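Local coordinates for protein WA352 (Oryza sativa subsp. indica, PDB 5ZT3) that is a mitochondrial protein linked to cytoplasmic male sterility in rice, represented here by a largely helical fragment of the longer polypeptide, at residues H73-W78 with V122-R128. Numbering follows the deposited sequence.
Sequences HPSGDW and VERVRLR
V125 sits in the corner made by two flat rings: CG2 lies over the six-membered ring of W78, 3.7 Å from its centroid, while CG1 meets the edge of the H73 imidazole. The opposed faces of that imidazole are also occupied, one by V122 CG2 in a CH-pi contact, the other by the backbone N of G76. A chi1 of -175° carries the H73 ring across to V122 and V125. Within 73-78, ND1 accepts the in-plane bond from W78 NE1 at 3.0 Å, and this bond and the packing on both imidazole faces together limit its turning. A phenylalanine in place of W78 would probably leave H73 ND1 without this donor and the imidazole freer to turn. The type I beta turn from H73 to G76, in the DUF8018 family region, follows helix 45-72, and a single beta bridge, G76 with L127, ties it to the tail leaving helix 116-124. D77 N gives its hydrogen to R126 O (2.9 Å), and R128 N to S75 O (3.0 Å). Aspartate suits the N-cap of helix 78-81: OD1 weakly bonds G80 N, and OD2 shares a water with L127 O. Glycine suits position 76, since a CB would collide with H73 ND1. R128, extended from CG to NE, reaches back along the turn, and NE points almost straight down the carbonyl of P74 (NE to O 2.6 Å), while its NH2 donates to a water that bonds G76 O.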
loop_
_atom_site.group_PDB
_atom_site.type_symbol
_atom_site.label_atom_id
_atom_site.label_comp_id
_atom_site.label_asym_id
_atom_site.label_seq_id
_atom_site.Cartn_x
_atom_site.Cartn_y
_atom_site.Cartn_z
ATOM N N HIS A 73 -10.349 10.467 6.513
ATOM C CA HIS A 73 -10.063 10.119 7.903
ATOM C C HIS A 73 -8.928 10.998 8.426
ATOM O O HIS A 73 -7.793 10.537 8.597
ATOM C CB HIS A 73 -9.712 8.636 7.987
ATOM C CG HIS A 73 -9.506 8.137 9.377
ATOM N ND1 HIS A 73 -8.563 7.183 9.679
ATOM C CD2 HIS A 73 -10.143 8.421 10.537
ATOM C CE1 HIS A 73 -8.612 6.907 10.968
ATOM N NE2 HIS A 73 -9.562 7.647 11.515
ATOM N N PRO A 74 -9.209 12.283 8.690
ATOM C CA PRO A 74 -8.127 13.192 9.114
ATOM C C PRO A 74 -7.455 12.788 10.411
ATOM O O PRO A 74 -6.285 13.131 10.616
ATOM C CB PRO A 74 -8.829 14.554 9.235
ATOM C CG PRO A 74 -9.999 14.447 8.314
ATOM C CD PRO A 74 -10.452 13.003 8.376
ATOM N N SER A 75 -8.154 12.057 11.284
ATOM C CA SER A 75 -7.579 11.600 12.544
ATOM C C SER A 75 -6.559 10.483 12.357
ATOM O O SER A 75 -5.743 10.249 13.257
ATOM C CB SER A 75 -8.699 11.112 13.468
ATOM O OG SER A 75 -9.488 12.204 13.913
ATOM N N GLY A 76 -6.608 9.774 11.239
ATOM C CA GLY A 76 -5.635 8.736 10.995
ATOM C C GLY A 76 -4.355 9.302 10.409
ATOM O O GLY A 76 -4.366 10.251 9.623
ATOM N N ASP A 77 -3.228 8.711 10.804
ATOM C CA ASP A 77 -1.937 9.142 10.264
ATOM C C ASP A 77 -1.665 8.389 8.959
ATOM O O ASP A 77 -0.803 7.515 8.862
ATOM C CB ASP A 77 -0.825 8.967 11.286
ATOM C CG ASP A 77 0.449 9.693 10.884
ATOM O OD1 ASP A 77 0.514 10.212 9.741
ATOM O OD2 ASP A 77 1.391 9.732 11.700
ATOM N N TRP A 78 -2.434 8.773 7.940
ATOM C CA TRP A 78 -2.384 8.107 6.643
ATOM C C TRP A 78 -1.083 8.409 5.902
ATOM O O TRP A 78 -0.408 7.492 5.407
ATOM C CB TRP A 78 -3.646 8.457 5.840
ATOM C CG TRP A 78 -4.756 7.621 6.351
ATOM C CD1 TRP A 78 -5.746 7.977 7.229
ATOM C CD2 TRP A 78 -4.919 6.234 6.095
ATOM N NE1 TRP A 78 -6.529 6.880 7.514
ATOM C CE2 TRP A 78 -6.040 5.800 6.827
ATOM C CE3 TRP A 78 -4.238 5.316 5.290
ATOM C CZ2 TRP A 78 -6.477 4.477 6.793
ATOM C CZ3 TRP A 78 -4.668 4.007 5.263
ATOM C CH2 TRP A 78 -5.777 3.597 6.007
ATOM N N VAL A 122 -10.081 2.550 8.658
ATOM C CA VAL A 122 -10.085 3.379 9.862
ATOM C C VAL A 122 -9.661 2.564 11.075
ATOM O O VAL A 122 -8.891 3.031 11.923
ATOM C CB VAL A 122 -11.474 4.010 10.074
ATOM C CG1 VAL A 122 -11.649 4.489 11.531
ATOM C CG2 VAL A 122 -11.671 5.162 9.108
ATOM N N GLU A 123 -10.170 1.337 11.180
ATOM C CA GLU A 123 -9.863 0.512 12.343
ATOM C C GLU A 123 -8.406 0.068 12.360
ATOM O O GLU A 123 -7.808 -0.027 13.436
ATOM C CB GLU A 123 -10.826 -0.676 12.396
ATOM C CG GLU A 123 -10.592 -1.643 13.562
ATOM C CD GLU A 123 -10.659 -0.958 14.918
ATOM O OE1 GLU A 123 -11.413 0.034 15.050
ATOM O OE2 GLU A 123 -9.963 -1.411 15.855
ATOM N N ARG A 124 -7.812 -0.167 11.191
ATOM C CA ARG A 124 -6.448 -0.684 11.112
ATOM C C ARG A 124 -5.391 0.373 11.418
ATOM O O ARG A 124 -4.355 0.052 12.014
ATOM C CB ARG A 124 -6.175 -1.203 9.702
ATOM C CG ARG A 124 -6.859 -2.484 9.334
ATOM C CD ARG A 124 -6.447 -2.880 7.944
ATOM N NE ARG A 124 -7.124 -4.076 7.461
ATOM C CZ ARG A 124 -7.003 -4.537 6.222
ATOM N NH1 ARG A 124 -6.231 -3.900 5.348
ATOM N NH2 ARG A 124 -7.654 -5.635 5.859
ATOM N N VAL A 125 -5.591 1.607 10.966
ATOM C CA VAL A 125 -4.512 2.582 10.838
ATOM C C VAL A 125 -4.108 3.160 12.190
ATOM O O VAL A 125 -4.928 3.324 13.102
ATOM C CB VAL A 125 -4.916 3.693 9.843
ATOM C CG1 VAL A 125 -5.953 4.651 10.443
ATOM C CG2 VAL A 125 -3.698 4.464 9.373
ATOM N N ARG A 126 -2.823 3.496 12.316
ATOM C CA ARG A 126 -2.363 4.280 13.454
ATOM C C ARG A 126 -2.964 5.680 13.416
ATOM O O ARG A 126 -3.074 6.301 12.354
ATOM C CB ARG A 126 -0.843 4.405 13.405
ATOM C CG ARG A 126 -0.120 3.215 13.952
ATOM C CD ARG A 126 1.374 3.461 13.965
ATOM N NE ARG A 126 1.774 4.486 14.922
ATOM C CZ ARG A 126 3.023 4.618 15.363
ATOM N NH1 ARG A 126 3.959 3.797 14.922
ATOM N NH2 ARG A 126 3.335 5.563 16.240
ATOM N N LEU A 127 -3.338 6.183 14.583
ATOM C CA LEU A 127 -3.895 7.522 14.681
ATOM C C LEU A 127 -2.784 8.532 14.941
ATOM O O LEU A 127 -1.702 8.190 15.419
ATOM C CB LEU A 127 -4.922 7.584 15.810
ATOM C CG LEU A 127 -6.076 6.598 15.647
ATOM C CD1 LEU A 127 -7.029 6.703 16.818
ATOM C CD2 LEU A 127 -6.808 6.847 14.333
ATOM N N ARG A 128 -3.057 9.792 14.594
ATOM C CA ARG A 128 -2.170 10.868 15.027
ATOM C C ARG A 128 -2.179 10.998 16.543
ATOM O O ARG A 128 -1.141 11.269 17.160
ATOM C CB ARG A 128 -2.623 12.200 14.438
ATOM C CG ARG A 128 -2.829 12.231 12.964
ATOM C CD ARG A 128 -3.479 13.559 12.593
ATOM N NE ARG A 128 -3.740 13.602 11.169
ATOM C CZ ARG A 128 -2.888 14.051 10.261
ATOM N NH1 ARG A 128 -1.702 14.526 10.621
ATOM N NH2 ARG A 128 -3.226 14.022 8.982
HETATM O O HOH W 1 -5.073 12.055 7.541
HETATM O O HOH W 2 1.260 8.621 14.295
#